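Local structure of bacterioferritin (Mycobacterium smegmatis str. MC2 155, 3BKN) at residues I22-L27 with F75-G80; A92-V97 with T129-L134; E96-L101 with Q122-E127. The protein probably stores iron, oxidising Fe(2+) with dioxygen at a ferroxidase centre and depositing the Fe(3+) mineral inside a hollow shell of 24 heme-binding subunits. All blocks are in the same frame, centred on the assembly; numbering follows the deposited sequence.

Contact 1 (I22-L27 with F75-G80). With HEM (protoporphyrin IX containing Fe), chain T.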
# COMPACT_ATOMS: atom_id res chain seq x y z
N ILE A 22 -31.94 -9.73 -35.30
CA ILE A 22 -30.86 -8.76 -35.08
C ILE A 22 -31.23 -7.42 -35.71
O ILE A 22 -31.15 -6.38 -35.06
CB ILE A 22 -29.55 -9.21 -35.70
CG1 ILE A 22 -29.01 -10.41 -35.00
CG2 ILE A 22 -28.49 -8.05 -35.73
CD1 ILE A 22 -28.06 -11.16 -35.88
N ASN A 23 -31.62 -7.46 -36.99
CA ASN A 23 -31.92 -6.27 -37.73
C ASN A 23 -33.14 -5.57 -37.14
O ASN A 23 -33.14 -4.35 -36.95
CB ASN A 23 -32.06 -6.60 -39.21
CG ASN A 23 -30.71 -6.99 -39.86
OD1 ASN A 23 -29.76 -7.41 -39.17
ND2 ASN A 23 -30.62 -6.86 -41.19
N GLN A 24 -34.17 -6.35 -36.77
CA GLN A 24 -35.40 -5.71 -36.31
C GLN A 24 -35.17 -4.97 -35.02
O GLN A 24 -35.51 -3.78 -34.93
CB GLN A 24 -36.55 -6.69 -36.19
CG GLN A 24 -37.91 -5.99 -36.24
CD GLN A 24 -39.06 -7.00 -36.33
OE1 GLN A 24 -39.34 -7.56 -37.42
NE2 GLN A 24 -39.73 -7.25 -35.20
N TYR A 25 -34.59 -5.66 -34.03
CA TYR A 25 -34.22 -5.04 -32.76
C TYR A 25 -33.24 -3.90 -32.92
O TYR A 25 -33.45 -2.80 -32.39
CB TYR A 25 -33.59 -6.06 -31.84
CG TYR A 25 -34.55 -6.99 -31.16
CD1 TYR A 25 -35.47 -6.50 -30.21
CD2 TYR A 25 -34.52 -8.35 -31.40
CE1 TYR A 25 -36.34 -7.33 -29.56
CE2 TYR A 25 -35.39 -9.21 -30.75
CZ TYR A 25 -36.29 -8.70 -29.82
OH TYR A 25 -37.17 -9.55 -29.12
N PHE A 26 -32.17 -4.11 -33.68
CA PHE A 26 -31.18 -3.07 -33.76
C PHE A 26 -31.78 -1.79 -34.27
O PHE A 26 -31.55 -0.74 -33.67
CB PHE A 26 -29.92 -3.45 -34.55
CG PHE A 26 -28.77 -2.48 -34.33
CD1 PHE A 26 -27.96 -2.57 -33.19
CD2 PHE A 26 -28.53 -1.43 -35.22
CE1 PHE A 26 -26.96 -1.66 -32.97
CE2 PHE A 26 -27.53 -0.56 -35.01
CZ PHE A 26 -26.75 -0.68 -33.89
N LEU A 27 -32.56 -1.89 -35.35
CA LEU A 27 -33.23 -0.72 -35.95
C LEU A 27 -34.24 -0.13 -34.98
O LEU A 27 -34.31 1.09 -34.86
CB LEU A 27 -33.92 -1.08 -37.25
CG LEU A 27 -34.79 -0.08 -38.02
CD1 LEU A 27 -34.01 1.10 -38.55
CD2 LEU A 27 -35.41 -0.83 -39.18
N PHE A 75 -36.12 -12.76 -43.18
CA PHE A 75 -37.58 -12.73 -43.25
C PHE A 75 -38.00 -11.28 -43.36
O PHE A 75 -37.15 -10.40 -43.44
CB PHE A 75 -38.22 -13.38 -42.04
CG PHE A 75 -37.95 -14.86 -41.92
CD1 PHE A 75 -38.04 -15.71 -43.04
CD2 PHE A 75 -37.66 -15.43 -40.65
CE1 PHE A 75 -37.83 -17.11 -42.94
CE2 PHE A 75 -37.45 -16.82 -40.51
CZ PHE A 75 -37.54 -17.67 -41.67
N SER A 76 -39.30 -11.01 -43.40
CA SER A 76 -39.78 -9.63 -43.49
C SER A 76 -39.64 -8.87 -42.20
O SER A 76 -40.18 -9.27 -41.19
CB SER A 76 -41.25 -9.61 -43.81
OG SER A 76 -41.38 -9.83 -45.18
N LEU A 77 -38.93 -7.75 -42.22
CA LEU A 77 -38.87 -6.90 -41.05
C LEU A 77 -40.22 -6.24 -40.79
O LEU A 77 -40.86 -5.79 -41.71
CB LEU A 77 -37.84 -5.82 -41.27
CG LEU A 77 -36.44 -6.37 -41.18
CD1 LEU A 77 -35.53 -5.43 -41.88
CD2 LEU A 77 -36.14 -6.44 -39.72
N ARG A 78 -40.64 -6.20 -39.54
CA ARG A 78 -41.78 -5.37 -39.15
C ARG A 78 -41.20 -4.20 -38.41
O ARG A 78 -40.65 -4.34 -37.31
CB ARG A 78 -42.72 -6.15 -38.26
CG ARG A 78 -43.01 -7.51 -38.82
CD ARG A 78 -43.74 -8.42 -37.85
NE ARG A 78 -43.48 -9.81 -38.24
CZ ARG A 78 -44.28 -10.84 -37.96
NH1 ARG A 78 -45.40 -10.62 -37.28
NH2 ARG A 78 -43.96 -12.05 -38.38
N VAL A 79 -41.28 -3.04 -39.04
CA VAL A 79 -40.65 -1.84 -38.50
C VAL A 79 -41.77 -1.03 -37.89
O VAL A 79 -42.54 -0.44 -38.64
CB VAL A 79 -39.96 -1.02 -39.66
CG1 VAL A 79 -39.30 0.25 -39.12
CG2 VAL A 79 -38.95 -1.90 -40.41
N GLY A 80 -41.91 -1.01 -36.58
CA GLY A 80 -43.03 -0.26 -35.99
C GLY A 80 -42.82 1.25 -36.04
O GLY A 80 -41.68 1.73 -36.00
CHA HEM T . -21.35 -6.70 -31.91
CHB HEM T . -24.06 -3.96 -34.89
CHC HEM T . -25.18 -7.94 -37.40
CHD HEM T . -22.62 -10.73 -34.34
C1A HEM T . -21.96 -5.52 -32.54
C2A HEM T . -21.74 -4.17 -32.04
C3A HEM T . -22.55 -3.37 -32.93
C4A HEM T . -23.14 -4.36 -33.83
CMA HEM T . -22.75 -1.89 -32.94
CAA HEM T . -20.87 -3.74 -30.89
CBA HEM T . -19.57 -4.52 -30.96
CGA HEM T . -18.34 -3.65 -30.96
O1A HEM T . -18.01 -3.08 -32.02
O2A HEM T . -17.68 -3.55 -29.91
C1B HEM T . -24.67 -4.84 -35.88
C2B HEM T . -25.51 -4.31 -36.95
C3B HEM T . -25.79 -5.55 -37.64
C4B HEM T . -25.13 -6.55 -36.97
CMB HEM T . -25.94 -2.90 -37.23
CAB HEM T . -26.63 -5.69 -38.84
CBB HEM T . -27.72 -6.44 -38.79
C1C HEM T . -24.56 -9.11 -36.81
C2C HEM T . -24.73 -10.45 -37.40
C3C HEM T . -23.96 -11.27 -36.49
C4C HEM T . -23.43 -10.33 -35.49
CMC HEM T . -25.47 -10.93 -38.60
CAC HEM T . -23.82 -12.73 -36.65
CBC HEM T . -23.34 -13.43 -35.66
C1D HEM T . -22.06 -9.84 -33.34
C2D HEM T . -21.21 -10.33 -32.27
C3D HEM T . -20.86 -9.10 -31.59
C4D HEM T . -21.50 -8.11 -32.29
CMD HEM T . -20.82 -11.76 -31.99
CAD HEM T . -20.00 -8.93 -30.38
CBD HEM T . -20.46 -9.96 -29.35
CGD HEM T . -21.08 -9.31 -28.14
O1D HEM T . -22.25 -9.62 -27.84
O2D HEM T . -20.41 -8.50 -27.49
NA HEM T . -22.79 -5.63 -33.59
NB HEM T . -24.45 -6.16 -35.91
NC HEM T . -23.81 -9.05 -35.71
ND HEM T . -22.21 -8.51 -33.36
FE HEM T . -23.33 -7.34 -34.62
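Q24 and L77 bring their CA atoms to 6.0 Å where the irregular chain of 75-80 runs past helix 5-34. This is the long crossover of the ferritin four-helix bundle, which leads from helix 38-64 to helix 83-110; residues 75-80 belong to its later part. Q24 makes the one polar link between the segments. Its CG lies anti to the backbone N (chi1 -158°) and the chain stays extended beyond it, which carries the amide out to the loop. There OE1 accepts the backbone N-H of R78 in a nearly straight bond (N to OE1 2.8 Å, 173° at the hydrogen), with the donor well above the plane of the amide. Glutamine suits this place because the other branch of its amide, NE2, donates a hydrogen bond to D90 OD1 of helix 83-110. R78 sends its guanidinium beyond the contact to a salt bridge with E96.

L77 slides past Q24 in the reverse direction, and its CD2 rests on the helix backbone, 3.5 Å from Q24 N. One turn on, L27 and V79 cross at about a right angle, CD2 of L27 meeting CG2 of V79 at 3.9 Å. N23 ND2 is hydrogen-bonded to Y71 O of a neighbouring subunit. The same helix also faces the heme, with CD1 of I22 3.7 Å from heme C2C. The ring of F26 carries the heme methyl CMB over one face, 3.5 Å above its plane and offset toward the rim.

Contact 2 (A92-V97 with T129-L134). With ZN (zinc ion), chain N.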
# COMPACT_ATOMS: atom_id res chain seq x y z
N ALA A 92 -44.08 -10.48 -32.26
CA ALA A 92 -44.51 -11.34 -33.33
C ALA A 92 -43.40 -12.31 -33.79
O ALA A 92 -43.68 -13.48 -34.01
CB ALA A 92 -45.15 -10.52 -34.50
N ILE A 93 -42.15 -11.85 -33.91
CA ILE A 93 -41.11 -12.81 -34.24
C ILE A 93 -40.66 -13.76 -33.12
O ILE A 93 -40.21 -14.88 -33.41
CB ILE A 93 -39.86 -12.26 -34.95
CG1 ILE A 93 -39.33 -11.02 -34.31
CG2 ILE A 93 -40.12 -12.05 -36.48
CD1 ILE A 93 -38.18 -10.50 -35.15
N GLU A 94 -40.78 -13.34 -31.86
CA GLU A 94 -40.46 -14.25 -30.79
C GLU A 94 -41.45 -15.39 -30.79
O GLU A 94 -41.04 -16.54 -30.59
CB GLU A 94 -40.38 -13.54 -29.45
CG GLU A 94 -39.28 -12.50 -29.38
CD GLU A 94 -37.88 -13.10 -29.39
OE1 GLU A 94 -37.70 -14.34 -29.48
OE2 GLU A 94 -36.92 -12.31 -29.32
N TYR A 95 -42.72 -15.10 -31.06
CA TYR A 95 -43.75 -16.16 -31.14
C TYR A 95 -43.49 -17.10 -32.28
O TYR A 95 -43.74 -18.30 -32.15
CB TYR A 95 -45.17 -15.61 -31.22
CG TYR A 95 -45.71 -15.42 -29.86
CD1 TYR A 95 -45.78 -16.50 -28.95
CD2 TYR A 95 -46.16 -14.18 -29.43
CE1 TYR A 95 -46.29 -16.34 -27.64
CE2 TYR A 95 -46.67 -14.00 -28.11
CZ TYR A 95 -46.73 -15.08 -27.24
OH TYR A 95 -47.21 -14.92 -25.97
N GLU A 96 -43.00 -16.59 -33.42
CA GLU A 96 -42.64 -17.50 -34.52
C GLU A 96 -41.52 -18.42 -34.11
O GLU A 96 -41.52 -19.59 -34.50
CB GLU A 96 -42.30 -16.78 -35.80
CG GLU A 96 -43.53 -16.11 -36.37
CD GLU A 96 -43.23 -15.10 -37.46
OE1 GLU A 96 -42.15 -14.44 -37.43
OE2 GLU A 96 -44.13 -14.96 -38.34
N VAL A 97 -40.59 -17.93 -33.30
CA VAL A 97 -39.52 -18.77 -32.81
C VAL A 97 -40.06 -19.93 -31.95
O VAL A 97 -39.71 -21.08 -32.18
CB VAL A 97 -38.41 -17.95 -32.17
CG1 VAL A 97 -37.45 -18.84 -31.42
CG2 VAL A 97 -37.70 -17.16 -33.27
N THR A 129 -38.03 -15.62 -22.32
CA THR A 129 -37.79 -14.46 -21.51
C THR A 129 -38.04 -13.11 -22.24
O THR A 129 -38.59 -12.18 -21.64
CB THR A 129 -36.39 -14.58 -20.85
OG1 THR A 129 -36.48 -15.61 -19.86
CG2 THR A 129 -35.94 -13.28 -20.16
N HIS A 130 -37.66 -13.03 -23.51
CA HIS A 130 -37.95 -11.86 -24.32
C HIS A 130 -39.45 -11.70 -24.41
O HIS A 130 -39.96 -10.61 -24.22
CB HIS A 130 -37.34 -11.90 -25.74
CG HIS A 130 -35.83 -11.81 -25.79
ND1 HIS A 130 -35.12 -11.98 -26.97
CD2 HIS A 130 -34.90 -11.63 -24.82
CE1 HIS A 130 -33.82 -11.88 -26.73
NE2 HIS A 130 -33.66 -11.68 -25.43
N ILE A 131 -40.17 -12.79 -24.67
CA ILE A 131 -41.63 -12.73 -24.74
C ILE A 131 -42.23 -12.22 -23.46
O ILE A 131 -43.12 -11.40 -23.49
CB ILE A 131 -42.27 -14.12 -25.09
CG1 ILE A 131 -41.94 -14.49 -26.54
CG2 ILE A 131 -43.80 -14.11 -24.87
CD1 ILE A 131 -42.04 -15.95 -26.83
N ASP A 132 -41.75 -12.70 -22.32
CA ASP A 132 -42.22 -12.24 -21.04
C ASP A 132 -42.00 -10.73 -20.89
O ASP A 132 -42.94 -10.00 -20.51
CB ASP A 132 -41.49 -12.98 -19.91
CG ASP A 132 -42.06 -12.65 -18.54
OD1 ASP A 132 -43.32 -12.64 -18.41
OD2 ASP A 132 -41.27 -12.40 -17.58
N TYR A 133 -40.79 -10.25 -21.22
CA TYR A 133 -40.51 -8.82 -21.11
C TYR A 133 -41.49 -8.01 -21.98
O TYR A 133 -42.12 -7.07 -21.50
CB TYR A 133 -39.05 -8.54 -21.46
CG TYR A 133 -38.82 -7.09 -21.79
CD1 TYR A 133 -38.88 -6.10 -20.79
CD2 TYR A 133 -38.60 -6.68 -23.13
CE1 TYR A 133 -38.66 -4.74 -21.12
CE2 TYR A 133 -38.38 -5.35 -23.45
CZ TYR A 133 -38.42 -4.38 -22.45
OH TYR A 133 -38.27 -3.07 -22.81
N LEU A 134 -41.65 -8.44 -23.22
CA LEU A 134 -42.46 -7.74 -24.23
C LEU A 134 -43.90 -7.70 -23.85
O LEU A 134 -44.54 -6.64 -23.94
CB LEU A 134 -42.34 -8.43 -25.57
CG LEU A 134 -40.97 -8.35 -26.26
CD1 LEU A 134 -40.90 -9.34 -27.41
CD2 LEU A 134 -40.71 -6.94 -26.74
ZN ZN N . -35.17 -13.13 -28.76
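H130 and E94 meet at a zinc ion between two antiparallel helices, 129-134 and 92-97, whose axes pass 9.6 Å apart at 148°. Their pairing belongs to the ferritin-type dinuclear centre. H130 ND1 binds the metal at 2.1 Å and E94 OE2 at 2.0 Å. A sharp bend at chi2 (-69°) swings the carboxylate of E94 to the edge of the imidazole, its plane turned 77° from the ring. The two ligand atoms are 3.0 Å apart because they share the metal; E51 and E127 complete its site, and Y25 OH is hydrogen-bonded to E94 OE2, a second-shell contact that could steady the ligand.

I131, next in sequence, supplies the apolar filling: CG1 lies 3.4 Å from E94 CB, and CG2 comes 3.7 Å from Y95 OH, which is hydrogen-bonded to E135. Its beta-branch lets one residue touch both. L134, a turn further, lays CD1 across E94 CG at 4.1 Å, packing hydrocarbon against the stem of a buried acid.

Around this pair, helix 5-34 leans in with Y25 on H130 and Q24 on I93, helix 38-64 touches Y133 through L40 and E47, and M1 of a neighbouring subunit packs on Y95 and I131.

Contact 3 (E96-L101 with Q122-E127). With ZN (zinc ion), chain M; ZN (zinc ion), chain N.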
# COMPACT_ATOMS: atom_id res chain seq x y z
N GLU A 96 -43.00 -16.59 -33.42
CA GLU A 96 -42.64 -17.50 -34.52
C GLU A 96 -41.52 -18.42 -34.11
O GLU A 96 -41.52 -19.59 -34.50
CB GLU A 96 -42.30 -16.78 -35.80
CG GLU A 96 -43.53 -16.11 -36.37
CD GLU A 96 -43.23 -15.10 -37.46
OE1 GLU A 96 -42.15 -14.44 -37.43
OE2 GLU A 96 -44.13 -14.96 -38.34
N VAL A 97 -40.59 -17.93 -33.30
CA VAL A 97 -39.52 -18.77 -32.81
C VAL A 97 -40.06 -19.93 -31.95
O VAL A 97 -39.71 -21.08 -32.18
CB VAL A 97 -38.41 -17.95 -32.17
CG1 VAL A 97 -37.45 -18.84 -31.42
CG2 VAL A 97 -37.70 -17.16 -33.27
N LEU A 98 -40.94 -19.63 -31.00
CA LEU A 98 -41.66 -20.69 -30.29
C LEU A 98 -42.33 -21.72 -31.21
O LEU A 98 -42.14 -22.90 -31.02
CB LEU A 98 -42.72 -20.09 -29.38
CG LEU A 98 -42.38 -19.99 -27.91
CD1 LEU A 98 -41.24 -19.01 -27.71
CD2 LEU A 98 -43.60 -19.56 -27.16
N GLU A 99 -43.12 -21.28 -32.18
CA GLU A 99 -43.82 -22.21 -33.07
C GLU A 99 -42.82 -23.19 -33.72
O GLU A 99 -43.11 -24.36 -33.87
CB GLU A 99 -44.61 -21.47 -34.15
CG GLU A 99 -45.94 -20.86 -33.72
CD GLU A 99 -46.48 -19.85 -34.76
OE1 GLU A 99 -46.43 -20.14 -35.99
OE2 GLU A 99 -46.96 -18.77 -34.31
N ARG A 100 -41.64 -22.70 -34.08
CA ARG A 100 -40.63 -23.49 -34.75
C ARG A 100 -39.85 -24.38 -33.79
O ARG A 100 -39.71 -25.56 -34.06
CB ARG A 100 -39.70 -22.58 -35.53
CG ARG A 100 -38.60 -23.30 -36.27
CD ARG A 100 -37.50 -22.31 -36.73
NE ARG A 100 -38.02 -21.23 -37.59
CZ ARG A 100 -38.21 -19.98 -37.18
NH1 ARG A 100 -37.94 -19.65 -35.92
NH2 ARG A 100 -38.69 -19.06 -38.01
N LEU A 101 -39.39 -23.84 -32.66
CA LEU A 101 -38.56 -24.59 -31.72
C LEU A 101 -39.26 -25.62 -30.83
O LEU A 101 -38.65 -26.63 -30.39
CB LEU A 101 -37.71 -23.67 -30.87
CG LEU A 101 -36.77 -22.88 -31.78
CD1 LEU A 101 -35.78 -22.06 -30.94
CD2 LEU A 101 -36.07 -23.79 -32.84
N GLN A 122 -31.76 -24.01 -25.01
CA GLN A 122 -31.19 -22.75 -24.46
C GLN A 122 -31.74 -21.51 -25.20
O GLN A 122 -32.16 -20.55 -24.55
CB GLN A 122 -29.65 -22.77 -24.43
CG GLN A 122 -29.09 -22.89 -22.96
CD GLN A 122 -28.09 -24.05 -22.82
OE1 GLN A 122 -26.96 -24.00 -23.33
NE2 GLN A 122 -28.50 -25.11 -22.12
N ILE A 123 -31.78 -21.57 -26.52
CA ILE A 123 -32.32 -20.47 -27.25
C ILE A 123 -33.80 -20.24 -26.88
O ILE A 123 -34.21 -19.11 -26.58
CB ILE A 123 -32.02 -20.61 -28.76
CG1 ILE A 123 -30.58 -20.16 -29.00
CG2 ILE A 123 -32.96 -19.77 -29.60
CD1 ILE A 123 -30.01 -20.74 -30.19
N LEU A 124 -34.58 -21.32 -26.86
CA LEU A 124 -36.00 -21.24 -26.51
C LEU A 124 -36.21 -20.54 -25.18
O LEU A 124 -37.02 -19.62 -25.08
CB LEU A 124 -36.67 -22.62 -26.51
CG LEU A 124 -38.19 -22.72 -26.26
CD1 LEU A 124 -39.02 -21.77 -27.11
CD2 LEU A 124 -38.67 -24.13 -26.43
N ALA A 125 -35.45 -20.94 -24.17
CA ALA A 125 -35.57 -20.29 -22.87
C ALA A 125 -35.28 -18.78 -22.97
O ALA A 125 -36.08 -17.97 -22.47
CB ALA A 125 -34.69 -20.96 -21.86
N ASP A 126 -34.19 -18.39 -23.63
CA ASP A 126 -33.91 -16.98 -23.85
C ASP A 126 -35.11 -16.31 -24.57
O ASP A 126 -35.60 -15.29 -24.12
CB ASP A 126 -32.59 -16.74 -24.60
CG ASP A 126 -31.32 -17.24 -23.82
OD1 ASP A 126 -31.37 -17.81 -22.70
OD2 ASP A 126 -30.21 -17.06 -24.35
N GLU A 127 -35.63 -16.90 -25.63
CA GLU A 127 -36.75 -16.23 -26.29
C GLU A 127 -38.01 -16.15 -25.45
O GLU A 127 -38.78 -15.23 -25.61
CB GLU A 127 -37.05 -16.77 -27.70
CG GLU A 127 -35.86 -17.19 -28.48
CD GLU A 127 -35.07 -16.05 -29.07
OE1 GLU A 127 -34.97 -15.00 -28.40
OE2 GLU A 127 -34.54 -16.20 -30.21
ZN ZN M . -32.74 -15.50 -30.60
ZN ZN N . -35.17 -13.13 -28.76
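V97 and E127 touch where helices 96-101 and 122-127 run antiparallel, their axes approaching to 10.1 Å at 152°, in the core of the ferritin four-helix bundle. E127 is the side chain to follow. Its CB lies 4.3 Å from V97 CG1, and CG is closer to that methyl, at 3.7 Å, the two side chains crossing at about a right angle. At CG the chain bends (chi2 -77°) and turns the carboxylate toward the two zinc ions. CD then lies almost equally far from both, and the oxygens divide them: OE1 binds the zinc that E94 and H130 also hold, at 1.9 Å, while OE2 binds the other at 2.0 Å. The second zinc is completed by E18, E51 and H54, and E51 is a ligand of both ions. Glutamate fits because it has a methylene stem for the core and two oxygens for two metals.

Beyond the site the interface is all hydrocarbon. L124, with CG anti to its backbone N (chi1 -176°), reaches over to helix 96-101, where its CD1 meets L98 CD1 at 3.6 Å. L101 reaches back, placing CD1 3.9 Å from I123 CG2. Branched aliphatic residues suit this layer, since their methyls fill the space between helices without needing polar partners. T115 of a neighbouring subunit packs on L124, and M1 of the same subunit on L98.

The chemistry implies a bridged dinuclear centre: E127 spans zinc ions 3.9 Å apart, and with E51, also a ligand of both, could hold them near this spacing. The zinc ligands include residues predicted to bind iron, consistent with this being the ferroxidase site.

How the contacts relate
Contact 1 comes first along the chain, joining helix 5-34 to the crossover before helix 83-110. Contacts 2 and 3 follow, their first segments overlapping at E96 and V97, and both pair helix 83-110 with helix 114-144. Their centres are 8 Å apart, and both reach the same zinc ion. Contact 1 lies about 13 Å from contact 2 and 17 Å from contact 3, centre to centre, with contact 3 on the opposite side of the chain's centre. F75 also packs on R100, tying the crossover to the helix that contacts 2 and 3 share. Together they place the heme surface and the dinuclear metal centre on one compact helical bundle.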